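Side-chain contacts in BPT4 GENE 59 helicase assembly protein (Enterobacteria phage T4, PDB 1C1K), which loads the replicative helicase onto fork DNA covered by the single-stranded DNA-binding protein, serving viral replication, recombination and repair: residues I76-L79 with V80-D84; K205-F208 with I209-K213. All blocks are in the same frame, centred on the assembly; numbering follows the deposited sequence.

Interaction 1. Residues I76-L79 with V80-D84; sequences ISNL and VANQD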
loop_
_atom_site.group_PDB
_atom_site.type_symbol
_atom_site.label_atom_id
_atom_site.label_comp_id
_atom_site.label_asym_id
_atom_site.label_seq_id
_atom_site.Cartn_x
_atom_site.Cartn_y
_atom_site.Cartn_z
ATOM N N ILE A 76 2.706 -4.583 -7.248
ATOM C CA ILE A 76 2.007 -3.820 -6.218
ATOM C C ILE A 76 2.688 -3.980 -4.858
ATOM O O ILE A 76 3.029 -2.991 -4.210
ATOM C CB ILE A 76 0.524 -4.254 -6.094
ATOM C CG1 ILE A 76 -0.242 -3.860 -7.357
ATOM C CG2 ILE A 76 -0.126 -3.575 -4.887
ATOM C CD1 ILE A 76 -1.589 -4.556 -7.495
ATOM N N SER A 77 2.891 -5.221 -4.426
ATOM C CA SER A 77 3.528 -5.462 -3.132
ATOM C C SER A 77 4.858 -4.731 -3.017
ATOM O O SER A 77 5.125 -4.075 -2.008
ATOM C CB SER A 77 3.735 -6.962 -2.900
ATOM O OG SER A 77 4.692 -7.499 -3.793
ATOM N N ASN A 78 5.689 -4.826 -4.053
ATOM C CA ASN A 78 6.993 -4.167 -4.042
ATOM C C ASN A 78 6.916 -2.647 -4.060
ATOM O O ASN A 78 7.576 -1.975 -3.268
ATOM C CB ASN A 78 7.834 -4.624 -5.235
ATOM C CG ASN A 78 8.591 -5.899 -4.952
ATOM O OD1 ASN A 78 9.695 -5.872 -4.403
ATOM N ND2 ASN A 78 8.002 -7.030 -5.323
ATOM N N LEU A 79 6.117 -2.095 -4.965
ATOM C CA LEU A 79 6.020 -0.645 -5.068
ATOM C C LEU A 79 5.340 0.018 -3.879
ATOM O O LEU A 79 5.506 1.218 -3.654
ATOM C CB LEU A 79 5.318 -0.264 -6.372
ATOM C CG LEU A 79 6.207 -0.508 -7.594
ATOM C CD1 LEU A 79 5.360 -0.536 -8.850
ATOM C CD2 LEU A 79 7.265 0.589 -7.684
ATOM N N VAL A 80 4.578 -0.752 -3.111
ATOM C CA VAL A 80 3.913 -0.184 -1.945
ATOM C C VAL A 80 4.773 -0.294 -0.691
ATOM O O VAL A 80 5.095 0.718 -0.056
ATOM C CB VAL A 80 2.566 -0.884 -1.639
ATOM C CG1 VAL A 80 2.070 -0.465 -0.254
ATOM C CG2 VAL A 80 1.540 -0.531 -2.686
ATOM N N ALA A 81 5.157 -1.524 -0.355
ATOM C CA ALA A 81 5.927 -1.801 0.855
ATOM C C ALA A 81 7.434 -1.991 0.737
ATOM O O ALA A 81 8.126 -1.990 1.753
ATOM C CB ALA A 81 5.323 -3.002 1.563
ATOM N N ASN A 82 7.953 -2.173 -0.473
ATOM C CA ASN A 82 9.396 -2.344 -0.633
ATOM C C ASN A 82 10.038 -0.994 -0.944
ATOM O O ASN A 82 10.017 -0.529 -2.084
ATOM C CB ASN A 82 9.708 -3.350 -1.749
ATOM C CG ASN A 82 11.180 -3.731 -1.792
ATOM O OD1 ASN A 82 12.006 -3.137 -1.096
ATOM N ND2 ASN A 82 11.516 -4.719 -2.608
ATOM N N GLN A 83 10.609 -0.364 0.081
ATOM C CA GLN A 83 11.232 0.945 -0.082
ATOM C C GLN A 83 12.362 0.936 -1.104
ATOM O O GLN A 83 12.687 1.969 -1.688
ATOM C CB GLN A 83 11.733 1.466 1.271
ATOM C CG GLN A 83 10.598 1.815 2.235
ATOM C CD GLN A 83 11.087 2.150 3.633
ATOM O OE1 GLN A 83 10.625 1.573 4.621
ATOM N NE2 GLN A 83 12.025 3.086 3.724
ATOM N N ASP A 84 12.956 -0.231 -1.323
ATOM C CA ASP A 84 14.033 -0.352 -2.297
ATOM C C ASP A 84 13.479 -0.169 -3.711
ATOM O O ASP A 84 14.231 0.063 -4.659
ATOM C CB ASP A 84 14.712 -1.721 -2.175
ATOM C CG ASP A 84 15.867 -1.715 -1.184
ATOM O OD1 ASP A 84 16.608 -2.721 -1.119
ATOM O OD2 ASP A 84 16.036 -0.704 -0.468
#
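With its CG swung away from the backbone N (chi1 -170°), Asn82 carries its amide back along the helix to that of Asn78. The two asparagines stand one turn apart, at the point where helix 68-81 stops and the next short helix begins. Asn82 is the first residue to leave helical geometry and also the N-cap of what follows, so one residue serves as the junction of two helices.

The amides run side by side, their planes 40° apart, and Asn82 ND2 donates to Asn78 OD1 over 2.8 Å. This bond is nearly straight and lies in the carbonyl plane of Asn78 and close to the amide plane of Asn82. Alongside it, the backbone N of Asn82 gives a more bent bond to Asn78 O, so the same two residues are linked through both main chain and side chain.

The remaining N-H groups anchor the pair in its buried setting: Asn78 ND2 donates to Ile74 O and Ala95 O, and Asn82 ND2 also to Ala93 O. The last turn of helix 68-81 is thereby tied to the start of helix 95-107 and the chain just before it, and Phe98 of that helix touches both asparagines.

On another side of the turn the chemistry is apolar. Ile76 CG2 meets Val80 CG2 at 4.1 Å, the two side chains pointing the same way, and both reach Tyr193 of helix 181-196. At the cap itself, Asn82 OD1 accepts from Asp84 N at 3.1 Å, the donor standing 46° above the carbonyl plane.

Interaction 2. Residues K205-F208 with I209-K213; sequences KNVF and IETVK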
loop_
_atom_site.group_PDB
_atom_site.type_symbol
_atom_site.label_atom_id
_atom_site.label_comp_id
_atom_site.label_asym_id
_atom_site.label_seq_id
_atom_site.Cartn_x
_atom_site.Cartn_y
_atom_site.Cartn_z
ATOM N N LYS A 205 -14.594 -1.040 10.649
ATOM C CA LYS A 205 -14.986 -0.342 11.873
ATOM C C LYS A 205 -15.402 -1.337 12.960
ATOM O O LYS A 205 -14.993 -1.205 14.115
ATOM C CB LYS A 205 -16.153 0.605 11.590
ATOM C CG LYS A 205 -16.496 1.529 12.749
ATOM C CD LYS A 205 -17.603 2.490 12.351
ATOM C CE LYS A 205 -17.824 3.561 13.408
ATOM N NZ LYS A 205 -18.425 2.994 14.646
ATOM N N ASN A 206 -16.219 -2.322 12.585
ATOM C CA ASN A 206 -16.689 -3.346 13.519
ATOM C C ASN A 206 -15.505 -4.075 14.146
ATOM O O ASN A 206 -15.460 -4.281 15.359
ATOM C CB ASN A 206 -17.578 -4.369 12.804
ATOM C CG ASN A 206 -18.927 -3.795 12.386
ATOM O OD1 ASN A 206 -19.308 -2.700 12.796
ATOM N ND2 ASN A 206 -19.653 -4.541 11.566
ATOM N N VAL A 207 -14.544 -4.468 13.314
ATOM C CA VAL A 207 -13.360 -5.171 13.802
ATOM C C VAL A 207 -12.598 -4.278 14.781
ATOM O O VAL A 207 -12.155 -4.732 15.837
ATOM C CB VAL A 207 -12.431 -5.574 12.635
ATOM C CG1 VAL A 207 -11.144 -6.183 13.172
ATOM C CG2 VAL A 207 -13.145 -6.574 11.727
ATOM N N PHE A 208 -12.458 -3.005 14.429
ATOM C CA PHE A 208 -11.764 -2.043 15.275
ATOM C C PHE A 208 -12.427 -1.939 16.659
ATOM O O PHE A 208 -11.765 -2.052 17.688
ATOM C CB PHE A 208 -11.764 -0.675 14.586
ATOM C CG PHE A 208 -11.045 0.394 15.349
ATOM C CD1 PHE A 208 -9.657 0.488 15.306
ATOM C CD2 PHE A 208 -11.762 1.330 16.090
ATOM C CE1 PHE A 208 -8.992 1.502 15.988
ATOM C CE2 PHE A 208 -11.111 2.348 16.777
ATOM C CZ PHE A 208 -9.723 2.438 16.727
ATOM N N ILE A 209 -13.738 -1.729 16.667
ATOM C CA ILE A 209 -14.498 -1.593 17.907
ATOM C C ILE A 209 -14.402 -2.846 18.775
ATOM O O ILE A 209 -14.168 -2.761 19.981
ATOM C CB ILE A 209 -15.987 -1.269 17.590
ATOM C CG1 ILE A 209 -16.078 0.123 16.960
ATOM C CG2 ILE A 209 -16.844 -1.330 18.856
ATOM C CD1 ILE A 209 -17.489 0.541 16.563
ATOM N N GLU A 210 -14.567 -4.009 18.158
ATOM C CA GLU A 210 -14.502 -5.272 18.879
ATOM C C GLU A 210 -13.106 -5.529 19.450
ATOM O O GLU A 210 -12.962 -6.016 20.573
ATOM C CB GLU A 210 -14.895 -6.422 17.946
ATOM C CG GLU A 210 -15.654 -7.552 18.624
ATOM C CD GLU A 210 -16.980 -7.098 19.208
ATOM O OE1 GLU A 210 -17.092 -7.040 20.451
ATOM O OE2 GLU A 210 -17.911 -6.798 18.425
ATOM N N THR A 211 -12.075 -5.195 18.679
ATOM C CA THR A 211 -10.705 -5.417 19.118
ATOM C C THR A 211 -10.336 -4.500 20.280
ATOM O O THR A 211 -9.705 -4.930 21.250
ATOM C CB THR A 211 -9.711 -5.212 17.952
ATOM O OG1 THR A 211 -10.037 -6.112 16.886
ATOM C CG2 THR A 211 -8.276 -5.492 18.404
ATOM N N VAL A 212 -10.728 -3.234 20.192
ATOM C CA VAL A 212 -10.426 -2.296 21.263
ATOM C C VAL A 212 -11.174 -2.726 22.528
ATOM O O VAL A 212 -10.635 -2.670 23.633
ATOM C CB VAL A 212 -10.841 -0.852 20.867
ATOM C CG1 VAL A 212 -10.789 0.069 22.077
ATOM C CG2 VAL A 212 -9.914 -0.334 19.772
ATOM N N LYS A 213 -12.415 -3.169 22.362
ATOM C CA LYS A 213 -13.211 -3.598 23.505
ATOM C C LYS A 213 -12.539 -4.743 24.242
ATOM O O LYS A 213 -12.544 -4.778 25.472
ATOM C CB LYS A 213 -14.602 -4.036 23.055
ATOM C CG LYS A 213 -15.488 -4.493 24.191
ATOM C CD LYS A 213 -16.840 -4.926 23.671
ATOM C CE LYS A 213 -17.416 -6.043 24.518
ATOM N NZ LYS A 213 -18.836 -6.268 24.152
HETATM O O HOH W 1 -18.661 -4.262 16.715
#
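Phe208 and Val212, one turn apart on helix 201-216, make the close-packed side of this i to i+4 contact. Val212 CG2 sits over the centre of the Phe208 ring, 4.2 Å from the centroid and 11° off its normal, a CH-pi contact on one face. The ring is brought alongside Val212 by a chi1 of -178°, which sets CG opposite the backbone N. Phe132 touches both side chains, while Phe136, Leu164 and Phe167 add to the cluster around the ring. Thr211, like Val212, is buried, against Glu114 and Ile117 of helix 109-126.

The solvent side is looser. Lys205 bends at its last torsion, so that NZ comes 3.3 Å from Ile209 CD1, an ammonium beside a methyl with no polar bond between them. Nearby, a water donates to Glu210 OE2 at 3.1 Å and only weakly to Asn206 O.

Between these sides, Val207 O accepts twice, from Thr211 N at 2.9 Å and from Thr211 OG1 at 2.7 Å, the donors arriving from opposite faces of the carbonyl plane. The buried hydroxyl therefore gives its proton to its own helix, which satisfies its donor where Thr211 packs against helix 109-126.

In the fold
Both interactions apply one principle, the pairing of side chains a helical turn apart, in different surroundings. Interaction 1 lies in the core, where helix 68-81 ends among helices 16-30, 95-107 and 181-196; interaction 2 lies within helix 201-216 near the end of the chain, with one side packed and another in solvent. Buried polarity is handled differently in each: amides at 76-84 bond to each other and to neighbouring main chain, whereas at 205-213 a hydroxyl turns back on its own helix. The apolar pair is aliphatic in the first and a methyl over an aromatic face in the second. Their centres are 28 Å apart, and they do not touch.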